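Local coordinates for protein nicotinamide-nucleotide adenylyltransferase NadR family / Ribosylnicotinamide kinase (Lactococcus lactis subsp. cremoris, PDB 6GYE) that binds nicotinamide riboside and probably phosphorylates it, and may also adenylylate the resulting mononucleotide on the way to NAD+, at residues F20-P25 with V47-D52; L85-L90 with D98-R103; E211-Y216 with A233-G238. All coordinates share one frame; numbering follows the deposited sequence. Where two conformers were deposited one is given.

Interaction 1: F20-P25 with V47-D52. With SO4 (sulfate ion), chain E.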
loop_
_atom_site.group_PDB
_atom_site.type_symbol
_atom_site.label_atom_id
_atom_site.label_comp_id
_atom_site.label_asym_id
_atom_site.label_seq_id
_atom_site.Cartn_x
_atom_site.Cartn_y
_atom_site.Cartn_z
ATOM N N PHE A 20 1.152 23.465 0.995
ATOM C CA PHE A 20 0.109 22.780 0.243
ATOM C C PHE A 20 0.647 21.556 -0.471
ATOM O O PHE A 20 1.816 21.508 -0.864
ATOM C CB PHE A 20 -0.491 23.683 -0.831
ATOM C CG PHE A 20 -1.253 24.844 -0.313
ATOM C CD1 PHE A 20 -2.597 24.724 -0.032
ATOM C CD2 PHE A 20 -0.647 26.075 -0.165
ATOM C CE1 PHE A 20 -3.324 25.814 0.408
ATOM C CE2 PHE A 20 -1.370 27.177 0.281
ATOM C CZ PHE A 20 -2.704 27.044 0.561
ATOM N N GLY A 21 -0.238 20.590 -0.690
ATOM C CA GLY A 21 0.073 19.486 -1.585
ATOM C C GLY A 21 -1.137 18.592 -1.740
ATOM O O GLY A 21 -2.088 18.666 -0.958
ATOM N N THR A 22 -1.083 17.745 -2.775
ATOM C CA THR A 22 -2.016 16.618 -2.873
ATOM C C THR A 22 -1.472 15.360 -2.176
ATOM O O THR A 22 -2.249 14.580 -1.610
ATOM C CB THR A 22 -2.360 16.310 -4.334
ATOM O OG1 THR A 22 -1.164 16.245 -5.102
ATOM C CG2 THR A 22 -3.245 17.394 -4.926
ATOM N N PHE A 23 -0.158 15.134 -2.225
ATOM C CA PHE A 23 0.523 14.075 -1.465
ATOM C C PHE A 23 0.050 12.671 -1.846
ATOM O O PHE A 23 -0.391 11.881 -1.003
ATOM C CB PHE A 23 0.348 14.295 0.038
ATOM C CG PHE A 23 0.822 15.623 0.512
ATOM C CD1 PHE A 23 2.170 15.910 0.552
ATOM C CD2 PHE A 23 -0.086 16.592 0.922
ATOM C CE1 PHE A 23 2.618 17.143 0.998
ATOM C CE2 PHE A 23 0.350 17.810 1.391
ATOM C CZ PHE A 23 1.708 18.090 1.429
ATOM N N ALA A 24 0.175 12.364 -3.133
ATOM C CA ALA A 24 -0.224 11.080 -3.710
ATOM C C ALA A 24 0.933 10.503 -4.522
ATOM O O ALA A 24 0.833 10.361 -5.747
ATOM C CB ALA A 24 -1.470 11.246 -4.581
ATOM N N PRO A 25 2.040 10.118 -3.865
ATOM C CA PRO A 25 2.291 10.071 -2.424
ATOM C C PRO A 25 3.130 11.208 -1.873
ATOM O O PRO A 25 3.737 11.949 -2.629
ATOM C CB PRO A 25 3.069 8.771 -2.287
ATOM C CG PRO A 25 3.962 8.809 -3.524
ATOM C CD PRO A 25 3.147 9.486 -4.606
ATOM N N VAL A 47 -1.523 21.570 4.280
ATOM C CA VAL A 47 -2.865 21.501 3.715
ATOM C C VAL A 47 -2.888 20.427 2.636
ATOM O O VAL A 47 -2.198 20.540 1.620
ATOM C CB VAL A 47 -3.339 22.856 3.183
ATOM C CG1 VAL A 47 -4.695 22.704 2.529
ATOM C CG2 VAL A 47 -3.447 23.840 4.333
ATOM N N VAL A 48 -3.648 19.364 2.888
ATOM C CA VAL A 48 -3.897 18.313 1.909
ATOM C C VAL A 48 -5.157 18.698 1.165
ATOM O O VAL A 48 -6.235 18.752 1.771
ATOM C CB VAL A 48 -4.098 16.946 2.580
ATOM C CG1 VAL A 48 -3.982 15.842 1.545
ATOM C CG2 VAL A 48 -3.159 16.750 3.738
ATOM N N SER A 49 -5.039 18.962 -0.131
ATOM C CA SER A 49 -6.215 19.307 -0.915
ATOM C C SER A 49 -6.630 18.123 -1.783
ATOM O O SER A 49 -5.821 17.244 -2.101
ATOM C CB SER A 49 -5.957 20.552 -1.768
ATOM O OG SER A 49 -4.853 20.346 -2.619
ATOM N N GLY A 50 -7.913 18.090 -2.125
ATOM C CA GLY A 50 -8.438 16.998 -2.926
ATOM C C GLY A 50 -9.920 17.168 -3.187
ATOM O O GLY A 50 -10.583 18.050 -2.627
ATOM N N TYR A 51 -10.431 16.296 -4.053
ATOM C CA TYR A 51 -11.848 16.258 -4.393
ATOM C C TYR A 51 -12.163 14.866 -4.918
ATOM O O TYR A 51 -11.262 14.124 -5.319
ATOM C CB TYR A 51 -12.220 17.338 -5.429
ATOM C CG TYR A 51 -11.349 17.328 -6.674
ATOM C CD1 TYR A 51 -10.158 18.060 -6.724
ATOM C CD2 TYR A 51 -11.710 16.589 -7.795
ATOM C CE1 TYR A 51 -9.351 18.048 -7.859
ATOM C CE2 TYR A 51 -10.911 16.578 -8.935
ATOM C CZ TYR A 51 -9.733 17.303 -8.959
ATOM O OH TYR A 51 -8.944 17.282 -10.089
ATOM N N ASP A 52 -13.449 14.519 -4.916
ATOM C CA ASP A 52 -13.863 13.200 -5.382
ATOM C C ASP A 52 -13.307 12.917 -6.776
ATOM O O ASP A 52 -13.360 13.771 -7.663
ATOM C CB ASP A 52 -15.389 13.101 -5.387
ATOM C CG ASP A 52 -15.986 13.046 -3.986
ATOM O OD1 ASP A 52 -15.230 12.881 -3.007
ATOM O OD2 ASP A 52 -17.224 13.180 -3.865
HETATM S S SO4 E . 1.860 17.215 -5.102
HETATM O O1 SO4 E . 3.096 17.818 -4.617
HETATM O O2 SO4 E . 1.815 15.782 -4.787
HETATM O O3 SO4 E . 0.784 17.946 -4.442
HETATM O O4 SO4 E . 1.737 17.334 -6.554
#
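G21 joins strand 15-21 to strand 43-50 in parallel register by two backbone hydrogen bonds: its N donates to V47 O (3.0 Å), and its O accepts from S49 N (3.1 Å).

Apolar contacts lie on both faces of the sheet. On one, F20 and V47 run side by side and point the same way, with F20 CD1 3.8 Å from V47 CB. On the other, the F23 ring turns an edge to the second strand, its CD2 4.0 Å from V48 CG1. The F23 ring also fills the place of a G21 side chain, since a CB there would lie only 2.6 Å from F23 CZ. A backbone oxygen, V47 O, lies near the ring edge, 3.7 Å from F23 CE2.

Polar groups gather where the first strand ends. T22 OG1, set between its backbone N and carbonyl carbon (chi1 48°), donates to sulfate O3 at 2.7 Å. T22 N donates to the same oxygen, and F23 N, H30 and R150 also bind the ion, while R66 bridges T22 O and S49 O. The pairing holds the end of strand 15-21, and the turn that follows offers an anion site, consistent with nucleotide phosphate binding by the GxFxPxHxGH motif of nucleotidylyltransferases.

Interaction 2: L85-L90 with D98-R103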
loop_
_atom_site.group_PDB
_atom_site.type_symbol
_atom_site.label_atom_id
_atom_site.label_comp_id
_atom_site.label_asym_id
_atom_site.label_seq_id
_atom_site.Cartn_x
_atom_site.Cartn_y
_atom_site.Cartn_z
ATOM N N LEU A 85 -8.210 20.236 3.034
ATOM C CA LEU A 85 -8.956 21.211 2.234
ATOM C C LEU A 85 -9.769 20.450 1.195
ATOM O O LEU A 85 -9.234 20.026 0.170
ATOM C CB LEU A 85 -8.051 22.231 1.557
ATOM C CG LEU A 85 -8.841 23.257 0.724
ATOM C CD1 LEU A 85 -9.900 23.921 1.578
ATOM C CD2 LEU A 85 -7.944 24.314 0.143
ATOM N N ASN A 86 -11.059 20.276 1.478
ATOM C CA ASN A 86 -11.988 19.570 0.601
ATOM C C ASN A 86 -12.465 20.518 -0.503
ATOM O O ASN A 86 -13.087 21.551 -0.221
ATOM C CB ASN A 86 -13.166 19.049 1.431
ATOM C CG ASN A 86 -14.116 18.158 0.638
ATOM O OD1 ASN A 86 -14.280 18.306 -0.575
ATOM N ND2 ASN A 86 -14.773 17.243 1.337
ATOM N N GLU A 87 -12.196 20.166 -1.758
ATOM C CA GLU A 87 -12.514 21.051 -2.872
ATOM C C GLU A 87 -13.776 20.651 -3.635
ATOM O O GLU A 87 -14.052 21.237 -4.687
ATOM C CB GLU A 87 -11.324 21.131 -3.829
ATOM C CG GLU A 87 -10.187 21.982 -3.296
ATOM C CD GLU A 87 -8.896 21.799 -4.065
ATOM O OE1 GLU A 87 -8.748 20.754 -4.739
ATOM O OE2 GLU A 87 -8.045 22.720 -4.008
ATOM N N ASN A 88 -14.566 19.712 -3.114
ATOM C CA ASN A 88 -15.810 19.310 -3.762
ATOM C C ASN A 88 -16.800 20.473 -3.797
ATOM O O ASN A 88 -16.712 21.420 -3.012
ATOM C CB ASN A 88 -16.468 18.136 -3.024
ATOM C CG ASN A 88 -15.757 16.796 -3.244
ATOM O OD1 ASN A 88 -15.003 16.609 -4.195
ATOM N ND2 ASN A 88 -16.023 15.851 -2.356
ATOM N N ASP A 89 -17.758 20.384 -4.725
ATOM C CA ASP A 89 -18.875 21.333 -4.815
ATOM C C ASP A 89 -18.390 22.774 -4.934
ATOM O O ASP A 89 -18.869 23.676 -4.245
ATOM C CB ASP A 89 -19.816 21.176 -3.621
ATOM C CG ASP A 89 -20.260 19.747 -3.424
ATOM O OD1 ASP A 89 -20.760 19.145 -4.398
ATOM O OD2 ASP A 89 -20.087 19.219 -2.302
ATOM N N LEU A 90 -17.454 22.987 -5.830
ATOM C CA LEU A 90 -16.989 24.341 -6.042
ATOM C C LEU A 90 -17.477 24.850 -7.388
ATOM O O LEU A 90 -17.434 24.104 -8.375
ATOM C CB LEU A 90 -15.454 24.401 -6.022
ATOM C CG LEU A 90 -14.728 24.617 -4.698
ATOM C CD1 LEU A 90 -13.268 24.879 -4.960
ATOM C CD2 LEU A 90 -15.335 25.773 -3.963
ATOM N N ASP A 98 -13.440 32.570 -4.554
ATOM C CA ASP A 98 -13.898 33.167 -3.305
ATOM C C ASP A 98 -14.193 32.080 -2.284
ATOM O O ASP A 98 -13.633 32.067 -1.183
ATOM C CB ASP A 98 -15.143 34.008 -3.558
ATOM C CG ASP A 98 -14.849 35.244 -4.364
ATOM O OD1 ASP A 98 -13.793 35.861 -4.126
ATOM O OD2 ASP A 98 -15.682 35.604 -5.224
ATOM N N GLU A 99 -15.062 31.137 -2.659
ATOM C CA GLU A 99 -15.404 30.027 -1.781
ATOM C C GLU A 99 -14.171 29.205 -1.414
ATOM O O GLU A 99 -14.020 28.775 -0.263
ATOM C CB GLU A 99 -16.462 29.156 -2.458
ATOM C CG GLU A 99 -16.791 27.865 -1.722
ATOM C CD GLU A 99 -17.705 28.066 -0.537
ATOM O OE1 GLU A 99 -18.247 29.186 -0.391
ATOM O OE2 GLU A 99 -17.883 27.098 0.240
ATOM N N TRP A 100 -13.277 28.973 -2.376
ATOM C CA TRP A 100 -12.053 28.238 -2.077
ATOM C C TRP A 100 -11.262 28.930 -0.973
ATOM O O TRP A 100 -10.881 28.302 0.023
ATOM C CB TRP A 100 -11.212 28.083 -3.351
ATOM C CG TRP A 100 -9.921 27.358 -3.166
ATOM C CD1 TRP A 100 -9.714 26.009 -3.227
ATOM C CD2 TRP A 100 -8.644 27.950 -2.917
ATOM N NE1 TRP A 100 -8.386 25.724 -3.006
ATOM C CE2 TRP A 100 -7.709 26.898 -2.808
ATOM C CE3 TRP A 100 -8.200 29.268 -2.757
ATOM C CZ2 TRP A 100 -6.361 27.125 -2.559
ATOM C CZ3 TRP A 100 -6.861 29.491 -2.505
ATOM C CH2 TRP A 100 -5.957 28.426 -2.410
ATOM N N ALA A 101 -11.044 30.239 -1.114
ATOM C CA ALA A 101 -10.304 30.983 -0.101
ATOM C C ALA A 101 -11.032 30.989 1.237
ATOM O O ALA A 101 -10.391 30.920 2.294
ATOM C CB ALA A 101 -10.046 32.410 -0.573
ATOM N N ASN A 102 -12.368 31.093 1.214
ATOM C CA ASN A 102 -13.135 31.034 2.457
ATOM C C ASN A 102 -12.792 29.782 3.241
ATOM O O ASN A 102 -12.426 29.851 4.417
ATOM C CB ASN A 102 -14.636 31.068 2.174
ATOM C CG ASN A 102 -15.115 32.431 1.778
ATOM O OD1 ASN A 102 -14.480 33.437 2.094
ATOM N ND2 ASN A 102 -16.249 32.483 1.088
ATOM N N ARG A 103 -12.857 28.629 2.576
ATOM C CA ARG A 103 -12.506 27.378 3.232
ATOM C C ARG A 103 -11.069 27.416 3.726
ATOM O O ARG A 103 -10.768 26.959 4.832
ATOM C CB ARG A 103 -12.703 26.213 2.266
ATOM C CG ARG A 103 -14.091 26.136 1.666
ATOM C CD ARG A 103 -14.240 24.873 0.837
ATOM N NE ARG A 103 -15.522 24.833 0.142
ATOM C CZ ARG A 103 -15.851 23.897 -0.741
ATOM N NH1 ARG A 103 -14.980 22.936 -1.033
ATOM N NH2 ARG A 103 -17.038 23.929 -1.337
#
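R103 reaches from its helix into the turn after strand 80-86 and grips N88 O end-on: NH1 and NH2 each lie 3.0 Å from that oxygen, which sits in the guanidinium plane. N86 O is also close to NH1, at a doubtfully short distance. On another edge, R103 NE forms a salt bridge with E99 OE2 (3.3 Å), and L90 CD2 lies over one guanidinium face, offset toward the rim. This holds the group in plane and from above. L90 CD2 also packs 3.4 Å from E99 CG, and L85 crosses both R103 and W100 at about a right angle, its CD1 3.7 Å from R103 CB and its CD2 3.5 Å from W100 NE1. E87 OE2 uses its anti lone pair to accept from W100 NE1 at 3.2 Å, tilted from the indole plane. An alanine in place of R103 would keep CB against L85, but would probably leave N88 O without either donor and the E99 carboxylate without its mate.

The turn is the looser side. D89 is exposed, its carboxylate not touching R103; N86 and N88 are partly exposed, N86 OD1 accepting from N88 N in an Asx turn, while N88 OD1 takes the amide of D52. The contact fastens helix 95-110 to the end of outermost strand 80-86, where L85 packs on V47 of strand 43-50 and W97 meets W100 edge-to-face.

Interaction 3: E211-Y216 with A233-G238. With SO4 (sulfate ion), chain F.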
loop_
_atom_site.group_PDB
_atom_site.type_symbol
_atom_site.label_atom_id
_atom_site.label_comp_id
_atom_site.label_asym_id
_atom_site.label_seq_id
_atom_site.Cartn_x
_atom_site.Cartn_y
_atom_site.Cartn_z
ATOM N N GLU A 211 4.673 -20.212 5.354
ATOM C CA GLU A 211 3.344 -20.815 5.330
ATOM C C GLU A 211 2.845 -20.936 6.770
ATOM O O GLU A 211 3.375 -21.729 7.556
ATOM C CB GLU A 211 3.357 -22.171 4.628
ATOM C CG GLU A 211 1.934 -22.713 4.431
ATOM C CD GLU A 211 1.886 -24.092 3.788
ATOM O OE1 GLU A 211 0.991 -24.340 2.937
ATOM O OE2 GLU A 211 2.727 -24.934 4.158
ATOM N N TYR A 212 1.815 -20.167 7.118
ATOM C CA TYR A 212 1.384 -20.121 8.510
ATOM C C TYR A 212 0.901 -21.491 8.979
ATOM O O TYR A 212 1.127 -21.875 10.135
ATOM C CB TYR A 212 0.291 -19.051 8.681
ATOM C CG TYR A 212 -0.277 -18.967 10.090
ATOM C CD1 TYR A 212 0.412 -18.297 11.093
ATOM C CD2 TYR A 212 -1.479 -19.599 10.430
ATOM C CE1 TYR A 212 -0.079 -18.230 12.390
ATOM C CE2 TYR A 212 -1.986 -19.532 11.738
ATOM C CZ TYR A 212 -1.272 -18.847 12.714
ATOM O OH TYR A 212 -1.730 -18.767 14.017
ATOM N N ALA A 213 0.254 -22.251 8.088
ATOM C CA ALA A 213 -0.288 -23.556 8.459
ATOM C C ALA A 213 0.778 -24.459 9.063
ATOM O O ALA A 213 0.516 -25.180 10.031
ATOM C CB ALA A 213 -0.944 -24.230 7.247
ATOM N N ARG A 214 1.986 -24.430 8.510
ATOM C CA ARG A 214 3.067 -25.219 9.080
ATOM C C ARG A 214 3.409 -24.750 10.489
ATOM O O ARG A 214 3.586 -25.568 11.392
ATOM C CB ARG A 214 4.292 -25.167 8.176
ATOM C CG ARG A 214 5.524 -25.860 8.735
ATOM C CD ARG A 214 6.542 -25.960 7.639
ATOM N NE ARG A 214 5.867 -26.285 6.381
ATOM C CZ ARG A 214 6.399 -26.145 5.170
ATOM N NH1 ARG A 214 7.630 -25.665 5.029
ATOM N NH2 ARG A 214 5.689 -26.481 4.100
ATOM N N GLU A 215 3.535 -23.437 10.693
ATOM C CA GLU A 215 3.804 -22.947 12.045
ATOM C C GLU A 215 2.696 -23.378 12.995
ATOM O O GLU A 215 2.956 -23.889 14.092
ATOM C CB GLU A 215 3.945 -21.419 12.061
ATOM C CG GLU A 215 4.318 -20.882 13.453
ATOM C CD GLU A 215 3.772 -19.493 13.766
ATOM O OE1 GLU A 215 4.037 -18.547 12.993
ATOM O OE2 GLU A 215 3.083 -19.350 14.803
ATOM N N TYR A 216 1.448 -23.194 12.566
ATOM C CA TYR A 216 0.304 -23.485 13.415
ATOM C C TYR A 216 0.283 -24.950 13.848
ATOM O O TYR A 216 0.016 -25.259 15.020
ATOM C CB TYR A 216 -0.964 -23.099 12.648
ATOM C CG TYR A 216 -2.254 -23.242 13.403
ATOM C CD1 TYR A 216 -2.949 -24.450 13.401
ATOM C CD2 TYR A 216 -2.792 -22.167 14.107
ATOM C CE1 TYR A 216 -4.135 -24.595 14.087
ATOM C CE2 TYR A 216 -3.982 -22.296 14.805
ATOM C CZ TYR A 216 -4.650 -23.514 14.786
ATOM O OH TYR A 216 -5.828 -23.656 15.463
ATOM N N ALA A 233 -10.222 -21.219 10.416
ATOM C CA ALA A 233 -10.437 -19.801 10.656
ATOM C C ALA A 233 -9.161 -19.146 11.151
ATOM O O ALA A 233 -8.762 -18.083 10.655
ATOM C CB ALA A 233 -11.564 -19.598 11.660
ATOM N N ARG A 234 -8.492 -19.776 12.122
ATOM C CA ARG A 234 -7.250 -19.208 12.637
ATOM C C ARG A 234 -6.151 -19.196 11.580
ATOM O O ARG A 234 -5.301 -18.296 11.588
ATOM C CB ARG A 234 -6.802 -19.967 13.889
ATOM C CG ARG A 234 -7.430 -19.413 15.169
ATOM C CD ARG A 234 -7.176 -20.307 16.362
ATOM N NE ARG A 234 -7.939 -19.867 17.526
ATOM C CZ ARG A 234 -7.416 -19.250 18.580
ATOM N NH1 ARG A 234 -6.110 -19.013 18.628
ATOM N NH2 ARG A 234 -8.202 -18.885 19.590
ATOM N N MET A 235 -6.157 -20.162 10.656
ATOM C CA MET A 235 -5.191 -20.126 9.565
ATOM C C MET A 235 -5.495 -19.011 8.572
ATOM O O MET A 235 -4.571 -18.444 7.981
ATOM C CB MET A 235 -5.135 -21.483 8.866
ATOM C CG MET A 235 -4.355 -22.494 9.675
ATOM S SD MET A 235 -4.255 -24.144 8.990
ATOM C CE MET A 235 -5.868 -24.282 8.283
ATOM N N ILE A 236 -6.766 -18.655 8.388
ATOM C CA ILE A 236 -7.076 -17.539 7.500
ATOM C C ILE A 236 -6.462 -16.252 8.040
ATOM O O ILE A 236 -5.653 -15.600 7.369
ATOM C CB ILE A 236 -8.594 -17.403 7.299
ATOM C CG1 ILE A 236 -9.131 -18.627 6.559
ATOM C CG2 ILE A 236 -8.916 -16.129 6.531
ATOM C CD1 ILE A 236 -10.601 -18.848 6.728
ATOM N N THR A 237 -6.801 -15.886 9.281
ATOM C CA THR A 237 -6.277 -14.627 9.801
ATOM C C THR A 237 -4.775 -14.711 10.055
ATOM O O THR A 237 -4.060 -13.713 9.886
ATOM C CB THR A 237 -7.027 -14.219 11.070
ATOM O OG1 THR A 237 -6.686 -15.111 12.108
ATOM C CG2 THR A 237 -8.521 -14.327 10.853
ATOM N N GLY A 238 -4.277 -15.897 10.415
ATOM C CA GLY A 238 -2.855 -16.053 10.670
ATOM C C GLY A 238 -1.995 -15.841 9.432
ATOM O O GLY A 238 -0.967 -15.157 9.486
HETATM S S SO4 F . 6.299 -27.256 0.389
HETATM O O1 SO4 F . 7.553 -28.005 0.249
HETATM O O2 SO4 F . 5.426 -27.870 1.381
HETATM O O3 SO4 F . 6.534 -25.898 0.860
HETATM O O4 SO4 F . 5.655 -27.271 -0.916
#
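With CG anti to the backbone N (chi1 177°), Y212 carries its ring toward helix 229-247, where it meets G238; Y216, one turn later with the same first torsion, reaches M235. The Y212 ring lies flat on the glycine: G238 CA stands 3.6 Å from the ring centroid and 5° off its normal, a CH-pi contact over the centre. G238 C lies over the same ring, 3.6 Å from Y212 CG, and R234 O approaches Y212 CE2 obliquely at 3.5 Å. A CB on G238 would fall 2.2 Å from Y212 CE2, so this close approach depends on the missing side chain.

M235 packs between several partners. Its CG, beside the backbone N, comes within 4.1 Å of Y212 CD2, and its SD rests 3.7 Å from A213 CB. SD also makes an oblique Met-aromatic contact with the Y216 ring, whose centroid is 5.2 Å away. Y212 OH lies at the edge of that ring, in its plane, and the Y216 hydroxyl is hydrogen-bonded to D231. No hydrogen bond joins the two segments, whose short axes cross at 127°.

Away from this packing, R214 NH2 pairs with E211 OE2 and binds a sulfate weakly. The backbone amides from S190 to K193 hold the same ion, as expected of a P-loop (Walker A) phosphate site. The helix pair thus belongs to a P-loop NTPase fold, flanked by this anion site and, on helix 229-247, by Y240, N243 and S244 of the nicotinamide riboside pocket.

From the N terminus, interaction 1 comes first, closing the beta-alpha-beta unit of strand 15-21, helix 28-40 and strand 43-50. Interaction 2 follows, closing the short connection from strand 80-86 to helix 95-110. The three contacts run in series, neither nesting nor crossing. Interactions 1 and 2 touch, because strands 43-50 and 80-86 are neighbours in the five-stranded sheet: V48 O probably accepts from L85 N, and Y51 CB packs on N88. Interaction 3 closes the loop between helices 212-220 and 229-247 in the second, P-loop part of the chain. Its centre is about 39 Å from that of interaction 1 and about 49 Å from that of interaction 2.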